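Local coordinates for protein Ispd/ispf bifunctional enzyme (Campylobacter jejuni, PDB 1W55) that catalyses two separate steps of isoprenoid precursor biosynthesis, making 4-diphosphocytidyl-2-C-methyl-D-erythritol from CTP and cyclising its 2-phosphate with release of CMP, at residues K20-F25 and S54-Y59; A261-I266 and R294-E299; K158-N163 and S170-A175; D74-S79 and I145-I150. One frame throughout, in Å; residues are numbered along the deposited sequence.

From the N terminus, interaction 1 closes first and ties the loop after strand 4-9 to the start of helix 57-61. Interaction 4 follows. It closes a longer loop, from the start of helix 76-84 to the turn before strand 149-152. That strand leads into helix 153-159, where interaction 3 makes a short closure onto helix 169-174. Interactions 4 and 3 touch where Leu160 packs on Ala77. Interaction 2 comes last, in the IspF part, and joins the loop after helix 248-260 to the end of helix 282-295. All four lie in series; none nests or crosses. Interactions 1 and 2 meet across the two enzyme parts, with a probable hydrogen bond from Lys22 N to Glu295 O.

Interaction 1: residues K20-F25 and S54-Y59; sequences KVKKQF and SSNITY
The loop after strand 4-9 of the cytidylyltransferase part meets the start of helix 57-61 through Phe25 and Tyr59. The two rings stack edge-to-face (T-shaped). Their centroids are 5.4 Å apart and their planes stand at 72°. Tyr59 supplies the edge: its CD2 lies 3.8 Å from CE2 of Phe25, and its CE2 sits over the same ring, offset toward the rim. The opposite face of the Phe25 ring carries CG of Gln24. The Tyr59 ring reaches back to the loop because its CG is anti to the backbone N (chi1 -173°).

The loop belongs to the nucleotide-binding side of this GT-A-like fold. It holds Lys23, a predicted transition state stabiliser. A short 3-10 segment, 23-25, presents Phe25, and Phe25 N bonds back to Lys22 O at 3.0 Å.

Asn56 comes in at the Phe25 ring edge. Its amide plane is nearly perpendicular to the ring, and ND2 lies 4.0 Å from CZ. The extended Lys22 chain comes from the opposite direction, and its NZ stops 3.6 Å from OD1 of Asn56, with no hydrogen bond. NZ has a long, weak ion pair with Glu295 of the IspF part. Tyr59 OH receives a weak hydrogen bond from Arg27.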
loop_
_atom_site.group_PDB
_atom_site.type_symbol
_atom_site.label_atom_id
_atom_site.label_comp_id
_atom_site.label_asym_id
_atom_site.label_seq_id
_atom_site.Cartn_x
_atom_site.Cartn_y
_atom_site.Cartn_z
ATOM N N LYS A 20 26.397 -19.651 -3.144
ATOM C CA LYS A 20 27.474 -19.474 -4.112
ATOM C C LYS A 20 27.754 -17.981 -4.297
ATOM O O LYS A 20 28.851 -17.598 -4.684
ATOM C CB LYS A 20 27.180 -20.168 -5.443
ATOM C CG LYS A 20 28.445 -20.423 -6.306
ATOM C CD LYS A 20 29.139 -21.747 -5.942
ATOM C CE LYS A 20 30.665 -21.600 -5.966
ATOM N NZ LYS A 20 31.372 -22.806 -5.433
ATOM N N VAL A 21 26.768 -17.145 -3.986
ATOM C CA VAL A 21 26.922 -15.702 -4.137
ATOM C C VAL A 21 27.661 -15.032 -2.967
ATOM O O VAL A 21 27.346 -15.258 -1.797
ATOM C CB VAL A 21 25.568 -14.982 -4.465
ATOM C CG1 VAL A 21 24.590 -15.089 -3.321
ATOM C CG2 VAL A 21 25.816 -13.512 -4.837
ATOM N N LYS A 22 28.658 -14.221 -3.307
ATOM C CA LYS A 22 29.340 -13.370 -2.337
ATOM C C LYS A 22 28.450 -12.193 -1.950
ATOM O O LYS A 22 27.863 -11.511 -2.814
ATOM C CB LYS A 22 30.654 -12.861 -2.902
ATOM C CG LYS A 22 31.722 -13.941 -3.044
ATOM C CD LYS A 22 32.956 -13.382 -3.738
ATOM C CE LYS A 22 33.896 -14.499 -4.208
ATOM N NZ LYS A 22 35.003 -13.972 -5.075
ATOM N N LYS A 23 28.359 -11.953 -0.646
ATOM C CA LYS A 23 27.421 -10.968 -0.124
ATOM C C LYS A 23 27.668 -9.545 -0.626
ATOM O O LYS A 23 26.731 -8.758 -0.732
ATOM C CB LYS A 23 27.317 -11.052 1.401
ATOM C CG LYS A 23 28.407 -10.329 2.183
ATOM C CD LYS A 23 27.982 -10.210 3.637
ATOM C CE LYS A 23 28.748 -11.171 4.501
ATOM N NZ LYS A 23 29.864 -10.442 5.159
ATOM N N GLN A 24 28.908 -9.224 -0.971
ATOM C CA GLN A 24 29.219 -7.878 -1.455
ATOM C C GLN A 24 28.658 -7.601 -2.854
ATOM O O GLN A 24 28.544 -6.431 -3.245
ATOM C CB GLN A 24 30.718 -7.560 -1.387
ATOM C CG GLN A 24 31.651 -8.717 -1.686
ATOM C CD GLN A 24 32.000 -9.524 -0.444
ATOM O OE1 GLN A 24 31.425 -10.592 -0.218
ATOM N NE2 GLN A 24 32.944 -9.019 0.360
ATOM N N PHE A 25 28.288 -8.673 -3.573
ATOM C CA PHE A 25 27.730 -8.570 -4.918
ATOM C C PHE A 25 26.233 -8.884 -5.052
ATOM O O PHE A 25 25.735 -8.980 -6.168
ATOM C CB PHE A 25 28.549 -9.406 -5.920
ATOM C CG PHE A 25 30.017 -9.099 -5.892
ATOM C CD1 PHE A 25 30.940 -10.099 -5.624
ATOM C CD2 PHE A 25 30.471 -7.807 -6.089
ATOM C CE1 PHE A 25 32.298 -9.819 -5.564
ATOM C CE2 PHE A 25 31.829 -7.509 -6.033
ATOM C CZ PHE A 25 32.742 -8.517 -5.774
ATOM N N SER A 54 39.311 -4.339 -0.712
ATOM C CA SER A 54 38.703 -5.226 -1.679
ATOM C C SER A 54 39.569 -6.453 -1.974
ATOM O O SER A 54 40.790 -6.375 -1.940
ATOM C CB SER A 54 38.420 -4.449 -2.974
ATOM O OG SER A 54 37.737 -5.270 -3.912
ATOM N N SER A 55 38.907 -7.575 -2.258
ATOM C CA SER A 55 39.553 -8.794 -2.751
ATOM C C SER A 55 39.315 -8.952 -4.249
ATOM O O SER A 55 39.726 -9.956 -4.839
ATOM C CB SER A 55 38.993 -10.030 -2.044
ATOM O OG SER A 55 39.414 -10.069 -0.699
ATOM N N ASN A 56 38.624 -7.979 -4.845
ATOM C CA ASN A 56 38.278 -7.990 -6.270
ATOM C C ASN A 56 38.359 -6.578 -6.848
ATOM O O ASN A 56 37.348 -6.039 -7.329
ATOM C CB ASN A 56 36.857 -8.528 -6.495
ATOM C CG ASN A 56 36.527 -9.744 -5.642
ATOM O OD1 ASN A 56 36.431 -10.866 -6.144
ATOM N ND2 ASN A 56 36.312 -9.518 -4.349
ATOM N N ILE A 57 39.550 -5.986 -6.796
ATOM C CA ILE A 57 39.738 -4.582 -7.177
ATOM C C ILE A 57 39.388 -4.317 -8.645
ATOM O O ILE A 57 38.706 -3.337 -8.953
ATOM C CB ILE A 57 41.176 -4.087 -6.834
ATOM C CG1 ILE A 57 41.364 -3.989 -5.316
ATOM C CG2 ILE A 57 41.457 -2.709 -7.465
ATOM C CD1 ILE A 57 42.759 -3.537 -4.879
ATOM N N THR A 58 39.857 -5.198 -9.529
ATOM C CA THR A 58 39.659 -5.088 -10.974
ATOM C C THR A 58 38.176 -4.975 -11.286
ATOM O O THR A 58 37.752 -4.065 -12.002
ATOM C CB THR A 58 40.261 -6.329 -11.707
ATOM O OG1 THR A 58 41.671 -6.419 -11.449
ATOM C CG2 THR A 58 40.193 -6.157 -13.234
ATOM N N TYR A 59 37.400 -5.900 -10.731
ATOM C CA TYR A 59 35.962 -5.913 -10.916
ATOM C C TYR A 59 35.285 -4.666 -10.314
ATOM O O TYR A 59 34.477 -4.020 -10.988
ATOM C CB TYR A 59 35.369 -7.203 -10.349
ATOM C CG TYR A 59 33.900 -7.379 -10.659
ATOM C CD1 TYR A 59 33.415 -7.276 -11.977
ATOM C CD2 TYR A 59 32.988 -7.634 -9.641
ATOM C CE1 TYR A 59 32.055 -7.419 -12.251
ATOM C CE2 TYR A 59 31.633 -7.791 -9.907
ATOM C CZ TYR A 59 31.172 -7.684 -11.206
ATOM O OH TYR A 59 29.825 -7.825 -11.446
#

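Interaction 2: residues A261-I266 and R294-E299; sequences AGLGDI and REIGFE. With C (cytidine-5'-monophosphate), chain C.
Asp265 OD2 is gripped by three groups. In the bound CMP, O2' donates to Asp265 OD2 at 2.7 Å, and O3' adds a weak bond to Asp265 OD2 at 3.3 Å. Glu268 N is the third donor, so the carboxylate also caps helix 266-269. OD1 is held by Lys318 and Ala340 N of the second subunit, which should fix the carboxylate's rotation.

The other end of the loop packs on segment 294-299 without a hydrogen bond, mostly through apolar side chains. CD1 of Ile296 does most of the touching. It meets CD1 of Leu263 tip to tip at 3.8 Å and lies 3.7 Å from Ala261 O. The branch points there with CG1 of Ile296 between the backbone N and the carbonyl carbon (chi1 58°). Ala261 CB adds a contact to CD1 of Phe298 at 4.1 Å. Gly262 and Gly297, both with positive phi, end helices 248-260 and 282-295 in Schellman motifs. The whole loop thus runs from this buried packing to a ribose-binding aspartate in the inter-subunit active site of IspF.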
loop_
_atom_site.group_PDB
_atom_site.type_symbol
_atom_site.label_atom_id
_atom_site.label_comp_id
_atom_site.label_asym_id
_atom_site.label_seq_id
_atom_site.Cartn_x
_atom_site.Cartn_y
_atom_site.Cartn_z
ATOM N N ALA A 261 27.989 -11.896 -18.117
ATOM C CA ALA A 261 28.411 -11.473 -16.782
ATOM C C ALA A 261 29.573 -10.493 -16.808
ATOM O O ALA A 261 30.019 -10.044 -15.762
ATOM C CB ALA A 261 28.781 -12.707 -15.930
ATOM N N GLY A 262 30.076 -10.184 -17.999
ATOM C CA GLY A 262 31.207 -9.288 -18.147
ATOM C C GLY A 262 32.534 -9.879 -17.698
ATOM O O GLY A 262 33.432 -9.138 -17.325
ATOM N N LEU A 263 32.681 -11.202 -17.787
ATOM C CA LEU A 263 33.831 -11.905 -17.219
ATOM C C LEU A 263 34.828 -12.436 -18.250
ATOM O O LEU A 263 35.553 -13.401 -17.977
ATOM C CB LEU A 263 33.342 -13.057 -16.337
ATOM C CG LEU A 263 33.406 -12.999 -14.800
ATOM C CD1 LEU A 263 33.340 -11.586 -14.243
ATOM C CD2 LEU A 263 32.325 -13.916 -14.156
ATOM N N GLY A 264 34.875 -11.812 -19.423
ATOM C CA GLY A 264 35.878 -12.151 -20.419
ATOM C C GLY A 264 35.435 -13.267 -21.351
ATOM O O GLY A 264 34.302 -13.262 -21.849
ATOM N N ASP A 265 36.345 -14.208 -21.605
ATOM C CA ASP A 265 36.046 -15.397 -22.409
ATOM C C ASP A 265 36.794 -16.630 -21.893
ATOM O O ASP A 265 37.535 -16.551 -20.905
ATOM C CB ASP A 265 36.273 -15.148 -23.915
ATOM C CG ASP A 265 37.723 -14.861 -24.267
ATOM O OD1 ASP A 265 37.960 -14.043 -25.192
ATOM O OD2 ASP A 265 38.691 -15.410 -23.696
ATOM N N ILE A 266 36.596 -17.763 -22.556
ATOM C CA ILE A 266 37.081 -19.042 -22.044
ATOM C C ILE A 266 38.625 -19.107 -21.966
ATOM O O ILE A 266 39.182 -19.683 -21.025
ATOM C CB ILE A 266 36.450 -20.226 -22.826
ATOM C CG1 ILE A 266 36.689 -21.558 -22.088
ATOM C CG2 ILE A 266 36.932 -20.255 -24.278
ATOM C CD1 ILE A 266 35.884 -22.771 -22.652
ATOM N N ARG A 294 27.795 -16.809 -10.711
ATOM C CA ARG A 294 26.932 -16.814 -9.535
ATOM C C ARG A 294 27.560 -16.073 -8.344
ATOM O O ARG A 294 26.850 -15.472 -7.542
ATOM C CB ARG A 294 26.588 -18.243 -9.153
ATOM C CG ARG A 294 25.688 -18.951 -10.139
ATOM C CD ARG A 294 25.486 -20.417 -9.813
ATOM N NE ARG A 294 24.517 -20.606 -8.735
ATOM C CZ ARG A 294 24.493 -21.648 -7.906
ATOM N NH1 ARG A 294 25.396 -22.625 -8.001
ATOM N NH2 ARG A 294 23.560 -21.712 -6.970
ATOM N N GLU A 295 28.889 -16.126 -8.235
ATOM C CA GLU A 295 29.623 -15.441 -7.164
ATOM C C GLU A 295 29.399 -13.931 -7.199
ATOM O O GLU A 295 29.298 -13.296 -6.156
ATOM C CB GLU A 295 31.125 -15.742 -7.246
ATOM C CG GLU A 295 31.511 -17.079 -6.626
ATOM C CD GLU A 295 32.959 -17.474 -6.889
ATOM O OE1 GLU A 295 33.738 -16.646 -7.435
ATOM O OE2 GLU A 295 33.319 -18.622 -6.542
ATOM N N ILE A 296 29.314 -13.370 -8.405
ATOM C CA ILE A 296 29.057 -11.936 -8.571
ATOM C C ILE A 296 27.569 -11.560 -8.717
ATOM O O ILE A 296 27.244 -10.440 -9.092
ATOM C CB ILE A 296 29.928 -11.320 -9.686
ATOM C CG1 ILE A 296 29.694 -12.018 -11.035
ATOM C CG2 ILE A 296 31.418 -11.361 -9.296
ATOM C CD1 ILE A 296 30.201 -11.210 -12.215
ATOM N N GLY A 297 26.667 -12.477 -8.386
ATOM C CA GLY A 297 25.277 -12.101 -8.193
ATOM C C GLY A 297 24.298 -12.334 -9.333
ATOM O O GLY A 297 23.170 -11.821 -9.298
ATOM N N PHE A 298 24.708 -13.122 -10.318
ATOM C CA PHE A 298 23.892 -13.374 -11.496
ATOM C C PHE A 298 23.289 -14.774 -11.484
ATOM O O PHE A 298 23.786 -15.671 -10.794
ATOM C CB PHE A 298 24.742 -13.219 -12.755
ATOM C CG PHE A 298 24.999 -11.798 -13.143
ATOM C CD1 PHE A 298 26.264 -11.237 -12.984
ATOM C CD2 PHE A 298 23.979 -11.017 -13.663
ATOM C CE1 PHE A 298 26.491 -9.929 -13.350
ATOM C CE2 PHE A 298 24.203 -9.712 -14.038
ATOM C CZ PHE A 298 25.445 -9.158 -13.885
ATOM N N GLU A 299 22.248 -14.957 -12.289
ATOM C CA GLU A 299 21.535 -16.218 -12.394
ATOM C C GLU A 299 21.008 -16.353 -13.831
ATOM O O GLU A 299 20.532 -15.377 -14.412
ATOM C CB GLU A 299 20.369 -16.193 -11.401
ATOM C CG GLU A 299 19.547 -17.459 -11.332
ATOM C CD GLU A 299 18.469 -17.398 -10.257
ATOM O OE1 GLU A 299 18.375 -16.360 -9.546
ATOM O OE2 GLU A 299 17.708 -18.388 -10.140
HETATM O OP3 C C . 39.469 -20.695 -29.272
HETATM P P C C . 40.781 -20.320 -29.893
HETATM O OP1 C C . 40.649 -19.747 -31.268
HETATM O OP2 C C . 41.776 -21.441 -29.809
HETATM O "O5'" C C . 41.345 -19.127 -28.986
HETATM C "C5'" C C . 41.703 -19.326 -27.625
HETATM C "C4'" C C . 41.630 -18.002 -26.868
HETATM O "O4'" C C . 42.497 -17.008 -27.437
HETATM C "C3'" C C . 40.251 -17.343 -26.862
HETATM O "O3'" C C . 39.416 -17.844 -25.821
HETATM C "C2'" C C . 40.577 -15.874 -26.658
HETATM O "O2'" C C . 40.831 -15.635 -25.276
HETATM C "C1'" C C . 41.925 -15.693 -27.320
HETATM N N1 C C . 41.942 -15.021 -28.643
HETATM C C2 C C . 42.303 -13.661 -28.747
HETATM O O2 C C . 42.560 -13.007 -27.713
HETATM N N3 C C . 42.366 -13.045 -29.957
HETATM C C4 C C . 42.078 -13.728 -31.091
HETATM N N4 C C . 42.139 -13.119 -32.307
HETATM C C5 C C . 41.707 -15.064 -31.009
HETATM C C6 C C . 41.656 -15.701 -29.769
#

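Interaction 3: residues K158-N163 and S170-A175; sequences KALDQN and STAIAA
Ala159 and Ala172 pack methyl to methyl, with their CB atoms 4.1 Å apart. The closest approach is to the backbone: Ala159 CB lies 3.5 Å from Ala172 O. Small side chains let the chains come near, and the CA atoms of these two residues are 5.5 Å apart. Leu160 adds one branch. With CG beside the backbone N (chi1 -58°), its CD2 reaches Ala172 CB at 4.1 Å, next to the Ala159 methyl.

One water sits beside this apolar patch. It donates to Ala159 O at 2.9 Å and to Ala172 O at 2.8 Å, joining the two backbones by their carbonyls.

Further out, Leu160 also packs on Ala77, Leu80 and Leu84 of helix 76-84, and Lys81 of that helix bonds to Leu160 O. Phe166, in the connecting loop, touches both Leu160 and Ala172, while Ile173 starts away from segment 158-163 but packs the rest of its side chain on Leu155 and Leu156 of helix 153-159, and on Ile180. At the start of helix 169-174, Asp168 takes hydrogen bonds with the hydroxyls of Ser170 and Thr171.

The contact therefore joins helix 153-159 to helix 169-174 in the cytidylyltransferase part, away from the annotated sites. Both hydrogens of the water are spent on carbonyls, so the two oxygens have a polar partner within a buried, otherwise apolar contact.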
loop_
_atom_site.group_PDB
_atom_site.type_symbol
_atom_site.label_atom_id
_atom_site.label_comp_id
_atom_site.label_asym_id
_atom_site.label_seq_id
_atom_site.Cartn_x
_atom_site.Cartn_y
_atom_site.Cartn_z
ATOM N N LYS A 158 48.510 3.722 15.300
ATOM C CA LYS A 158 49.353 3.213 16.386
ATOM C C LYS A 158 48.746 1.963 17.009
ATOM O O LYS A 158 49.457 1.001 17.296
ATOM C CB LYS A 158 49.569 4.280 17.469
ATOM C CG LYS A 158 51.034 4.634 17.717
ATOM C CD LYS A 158 51.166 5.845 18.641
ATOM C CE LYS A 158 51.788 7.041 17.913
ATOM N NZ LYS A 158 50.993 8.293 18.102
ATOM N N ALA A 159 47.428 1.984 17.205
ATOM C CA ALA A 159 46.700 0.848 17.769
ATOM C C ALA A 159 46.915 -0.463 17.002
ATOM O O ALA A 159 46.822 -1.530 17.596
ATOM C CB ALA A 159 45.207 1.166 17.868
ATOM N N LEU A 160 47.203 -0.372 15.699
ATOM C CA LEU A 160 47.316 -1.557 14.832
ATOM C C LEU A 160 48.755 -1.870 14.461
ATOM O O LEU A 160 49.011 -2.655 13.546
ATOM C CB LEU A 160 46.464 -1.410 13.556
ATOM C CG LEU A 160 44.961 -1.183 13.746
ATOM C CD1 LEU A 160 44.272 -0.870 12.413
ATOM C CD2 LEU A 160 44.328 -2.387 14.424
ATOM N N ASP A 161 49.686 -1.265 15.192
ATOM C CA ASP A 161 51.116 -1.463 14.970
ATOM C C ASP A 161 51.552 -2.936 14.976
ATOM O O ASP A 161 52.310 -3.347 14.109
ATOM C CB ASP A 161 51.933 -0.656 15.984
ATOM C CG ASP A 161 53.434 -0.819 15.783
ATOM O OD1 ASP A 161 53.894 -0.801 14.613
ATOM O OD2 ASP A 161 54.222 -0.972 16.740
ATOM N N GLN A 162 51.046 -3.725 15.922
ATOM C CA GLN A 162 51.464 -5.120 16.064
ATOM C C GLN A 162 50.329 -6.135 16.077
ATOM O O GLN A 162 50.459 -7.220 15.501
ATOM C CB GLN A 162 52.293 -5.298 17.338
ATOM C CG GLN A 162 53.688 -4.706 17.245
ATOM C CD GLN A 162 54.467 -4.855 18.527
ATOM O OE1 GLN A 162 54.180 -5.748 19.333
ATOM N NE2 GLN A 162 55.461 -3.993 18.720
ATOM N N ASN A 163 49.238 -5.803 16.764
ATOM C CA ASN A 163 48.126 -6.728 16.928
ATOM C C ASN A 163 47.062 -6.548 15.842
ATOM O O ASN A 163 46.390 -5.522 15.773
ATOM C CB ASN A 163 47.523 -6.579 18.324
ATOM C CG ASN A 163 46.458 -7.624 18.631
ATOM O OD1 ASN A 163 46.009 -8.377 17.755
ATOM N ND2 ASN A 163 46.042 -7.668 19.890
ATOM N N SER A 170 37.215 0.036 18.450
ATOM C CA SER A 170 37.129 0.443 19.857
ATOM C C SER A 170 38.048 -0.397 20.765
ATOM O O SER A 170 38.760 0.160 21.611
ATOM C CB SER A 170 35.677 0.449 20.363
ATOM O OG SER A 170 35.213 -0.859 20.679
ATOM N N THR A 171 38.045 -1.720 20.575
ATOM C CA THR A 171 38.960 -2.596 21.309
ATOM C C THR A 171 40.415 -2.313 20.953
ATOM O O THR A 171 41.288 -2.428 21.806
ATOM C CB THR A 171 38.677 -4.082 21.055
ATOM O OG1 THR A 171 38.662 -4.344 19.637
ATOM C CG2 THR A 171 37.292 -4.465 21.542
ATOM N N ALA A 172 40.675 -1.954 19.694
ATOM C CA ALA A 172 42.034 -1.622 19.271
ATOM C C ALA A 172 42.527 -0.369 20.002
ATOM O O ALA A 172 43.594 -0.382 20.604
ATOM C CB ALA A 172 42.107 -1.443 17.752
ATOM N N ILE A 173 41.726 0.692 19.961
ATOM C CA ILE A 173 42.051 1.964 20.601
ATOM C C ILE A 173 42.126 1.832 22.126
ATOM O O ILE A 173 43.052 2.354 22.750
ATOM C CB ILE A 173 41.015 3.052 20.210
ATOM C CG1 ILE A 173 41.071 3.343 18.702
ATOM C CG2 ILE A 173 41.182 4.312 21.082
ATOM C CD1 ILE A 173 42.009 4.468 18.289
ATOM N N ALA A 174 41.151 1.136 22.710
ATOM C CA ALA A 174 41.099 0.916 24.153
ATOM C C ALA A 174 42.331 0.174 24.695
ATOM O O ALA A 174 42.819 0.510 25.780
ATOM C CB ALA A 174 39.819 0.188 24.546
ATOM N N ALA A 175 42.830 -0.811 23.937
ATOM C CA ALA A 175 43.973 -1.633 24.354
ATOM C C ALA A 175 45.293 -0.851 24.466
ATOM O O ALA A 175 46.252 -1.335 25.068
ATOM C CB ALA A 175 44.140 -2.854 23.438
HETATM O O HOH W 1 46.041 -1.617 20.374
#

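Interaction 4: residues D74-S79 and I145-I150; sequences DTRAES and IQTPQI. With C (cytidine-5'-monophosphate), chain D; EDO (1,2-ethanediol), chain F.
Arg76 reaches from the start of helix 76-84 past the bound CMP to Thr147. Its CB lies 4.0 Å from O4' of the ribose, and its CG is nearer, at 3.4 Å. The chain is extended from CG to NE, with CG anti to the backbone N (chi1 -169°), which carries it along the sugar. CD and NE both pass C5' at 3.8 Å, and C5' lies at the edge of the guanidinium, in its plane. A molecule of 1,2-ethanediol, probably from the crystallisation liquor, lies over one face.

At the tip, NH1 forms a salt bridge with Asp169 and NH2 one with Asp96. NH2 also donates to a water at 2.7 Å, in the guanidinium plane. That water donates in turn to Gln149 OE1 at 2.7 Å and lies 3.3 Å from Thr147 OG1. Thr147 OG1 itself is 3.6 Å from NH2, so the water makes the polar link. Asp168 and Asp169 N hold the Gln149 amide in place.

Further along the helix, Ser79 OG donates to N3 of the cytosine at 2.7 Å. Arg76 thus spans the CMP pocket, packing on Leu9 of strand 4-9. It joins the start of helix 76-84 to the cis-Pro148 turn between strands 142-145 and 149-152.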
loop_
_atom_site.group_PDB
_atom_site.type_symbol
_atom_site.label_atom_id
_atom_site.label_comp_id
_atom_site.label_asym_id
_atom_site.label_seq_id
_atom_site.Cartn_x
_atom_site.Cartn_y
_atom_site.Cartn_z
ATOM N N ASP A 74 44.709 -10.325 5.482
ATOM C CA ASP A 74 44.192 -11.600 6.004
ATOM C C ASP A 74 43.087 -11.435 7.053
ATOM O O ASP A 74 42.310 -12.356 7.312
ATOM C CB ASP A 74 45.334 -12.430 6.612
ATOM C CG ASP A 74 46.389 -12.849 5.581
ATOM O OD1 ASP A 74 46.186 -12.641 4.366
ATOM O OD2 ASP A 74 47.464 -13.402 5.911
ATOM N N THR A 75 43.042 -10.274 7.692
ATOM C CA THR A 75 42.003 -9.998 8.674
ATOM C C THR A 75 41.437 -8.605 8.447
ATOM O O THR A 75 42.045 -7.776 7.761
ATOM C CB THR A 75 42.571 -10.090 10.110
ATOM O OG1 THR A 75 43.639 -9.144 10.254
ATOM C CG2 THR A 75 43.243 -11.442 10.372
ATOM N N ARG A 76 40.274 -8.357 9.043
ATOM C CA ARG A 76 39.698 -7.021 9.119
ATOM C C ARG A 76 40.751 -5.974 9.497
ATOM O O ARG A 76 40.924 -4.966 8.791
ATOM C CB ARG A 76 38.547 -7.023 10.132
ATOM C CG ARG A 76 37.675 -5.770 10.117
ATOM C CD ARG A 76 36.609 -5.769 11.212
ATOM N NE ARG A 76 35.724 -4.606 11.160
ATOM C CZ ARG A 76 36.028 -3.383 11.609
ATOM N NH1 ARG A 76 37.223 -3.118 12.143
ATOM N NH2 ARG A 76 35.127 -2.409 11.515
ATOM N N ALA A 77 41.465 -6.221 10.597
ATOM C CA ALA A 77 42.448 -5.262 11.113
ATOM C C ALA A 77 43.609 -5.035 10.150
ATOM O O ALA A 77 44.109 -3.907 10.036
ATOM C CB ALA A 77 42.959 -5.684 12.493
ATOM N N GLU A 78 44.033 -6.087 9.445
ATOM C CA GLU A 78 45.048 -5.905 8.406
ATOM C C GLU A 78 44.558 -5.110 7.200
ATOM O O GLU A 78 45.277 -4.235 6.715
ATOM C CB GLU A 78 45.699 -7.210 7.949
ATOM C CG GLU A 78 47.058 -6.922 7.314
ATOM C CD GLU A 78 47.751 -8.122 6.695
ATOM O OE1 GLU A 78 47.148 -9.209 6.574
ATOM O OE2 GLU A 78 48.932 -7.962 6.321
ATOM N N SER A 79 43.356 -5.400 6.708
ATOM C CA SER A 79 42.789 -4.576 5.635
ATOM C C SER A 79 42.718 -3.121 6.073
ATOM O O SER A 79 43.098 -2.220 5.326
ATOM C CB SER A 79 41.402 -5.071 5.226
ATOM O OG SER A 79 41.454 -6.429 4.817
ATOM N N ILE A 145 28.651 -4.197 19.913
ATOM C CA ILE A 145 29.221 -3.054 19.228
ATOM C C ILE A 145 28.881 -3.072 17.735
ATOM O O ILE A 145 28.796 -4.128 17.100
ATOM C CB ILE A 145 30.760 -2.969 19.452
ATOM C CG1 ILE A 145 31.115 -3.003 20.948
ATOM C CG2 ILE A 145 31.325 -1.731 18.802
ATOM C CD1 ILE A 145 30.591 -1.807 21.779
ATOM N N GLN A 146 28.692 -1.882 17.189
ATOM C CA GLN A 146 28.353 -1.726 15.790
ATOM C C GLN A 146 29.351 -0.759 15.166
ATOM O O GLN A 146 30.297 -0.300 15.816
ATOM C CB GLN A 146 26.917 -1.195 15.637
ATOM C CG GLN A 146 25.805 -2.114 16.170
ATOM C CD GLN A 146 24.406 -1.583 15.839
ATOM O OE1 GLN A 146 24.115 -0.400 16.059
ATOM N NE2 GLN A 146 23.548 -2.449 15.294
ATOM N N THR A 147 29.079 -0.430 13.916
ATOM C CA THR A 147 29.910 0.393 13.051
ATOM C C THR A 147 28.833 1.298 12.374
ATOM O O THR A 147 27.664 0.886 12.366
ATOM C CB THR A 147 30.607 -0.634 12.102
ATOM O OG1 THR A 147 32.002 -0.778 12.421
ATOM C CG2 THR A 147 30.553 -0.280 10.689
ATOM N N PRO A 148 29.128 2.501 11.844
ATOM C CA PRO A 148 30.458 3.125 11.742
ATOM C C PRO A 148 31.103 3.526 13.066
ATOM O O PRO A 148 30.420 3.735 14.069
ATOM C CB PRO A 148 30.201 4.402 10.919
ATOM C CG PRO A 148 28.800 4.284 10.362
ATOM C CD PRO A 148 28.071 3.362 11.285
ATOM N N GLN A 149 32.429 3.612 13.054
ATOM C CA GLN A 149 33.186 4.014 14.228
ATOM C C GLN A 149 34.114 5.136 13.777
ATOM O O GLN A 149 34.711 5.052 12.706
ATOM C CB GLN A 149 33.982 2.830 14.789
ATOM C CG GLN A 149 33.125 1.649 15.264
ATOM C CD GLN A 149 33.926 0.495 15.873
ATOM O OE1 GLN A 149 34.889 0.010 15.278
ATOM N NE2 GLN A 149 33.503 0.035 17.050
ATOM N N ILE A 150 34.207 6.201 14.567
ATOM C CA ILE A 150 35.112 7.300 14.245
ATOM C C ILE A 150 36.280 7.295 15.221
ATOM O O ILE A 150 36.083 7.215 16.443
ATOM C CB ILE A 150 34.393 8.675 14.301
ATOM C CG1 ILE A 150 33.157 8.692 13.417
ATOM C CG2 ILE A 150 35.333 9.790 13.858
ATOM C CD1 ILE A 150 32.225 9.869 13.713
HETATM O OP3 C D . 32.427 -9.516 10.503
HETATM P P C D . 33.842 -9.661 9.999
HETATM O OP1 C D . 34.053 -10.928 9.209
HETATM O OP2 C D . 34.911 -9.338 11.017
HETATM O "O5'" C D . 33.974 -8.544 8.844
HETATM C "C5'" C D . 33.792 -7.161 9.109
HETATM C "C4'" C D . 34.100 -6.344 7.853
HETATM O "O4'" C D . 35.501 -6.350 7.554
HETATM C "C3'" C D . 33.389 -6.871 6.622
HETATM O "O3'" C D . 32.813 -5.755 5.969
HETATM C "C2'" C D . 34.476 -7.481 5.764
HETATM O "O2'" C D . 34.216 -7.363 4.370
HETATM C "C1'" C D . 35.705 -6.690 6.183
HETATM N N1 C D . 36.914 -7.500 6.048
HETATM C C2 C D . 37.994 -6.973 5.319
HETATM O O2 C D . 37.913 -5.826 4.802
HETATM N N3 C D . 39.110 -7.719 5.192
HETATM C C4 C D . 39.196 -8.963 5.736
HETATM N N4 C D . 40.331 -9.696 5.584
HETATM C C5 C D . 38.133 -9.497 6.457
HETATM C C6 C D . 36.984 -8.730 6.601
HETATM C C1 EDO F . 32.691 -4.817 14.064
HETATM O O1 EDO F . 31.852 -5.574 13.206
HETATM C C2 EDO F . 31.875 -4.263 15.213
HETATM O O2 EDO F . 31.126 -5.309 15.789
HETATM O O HOH W 2 35.152 0.072 12.598
#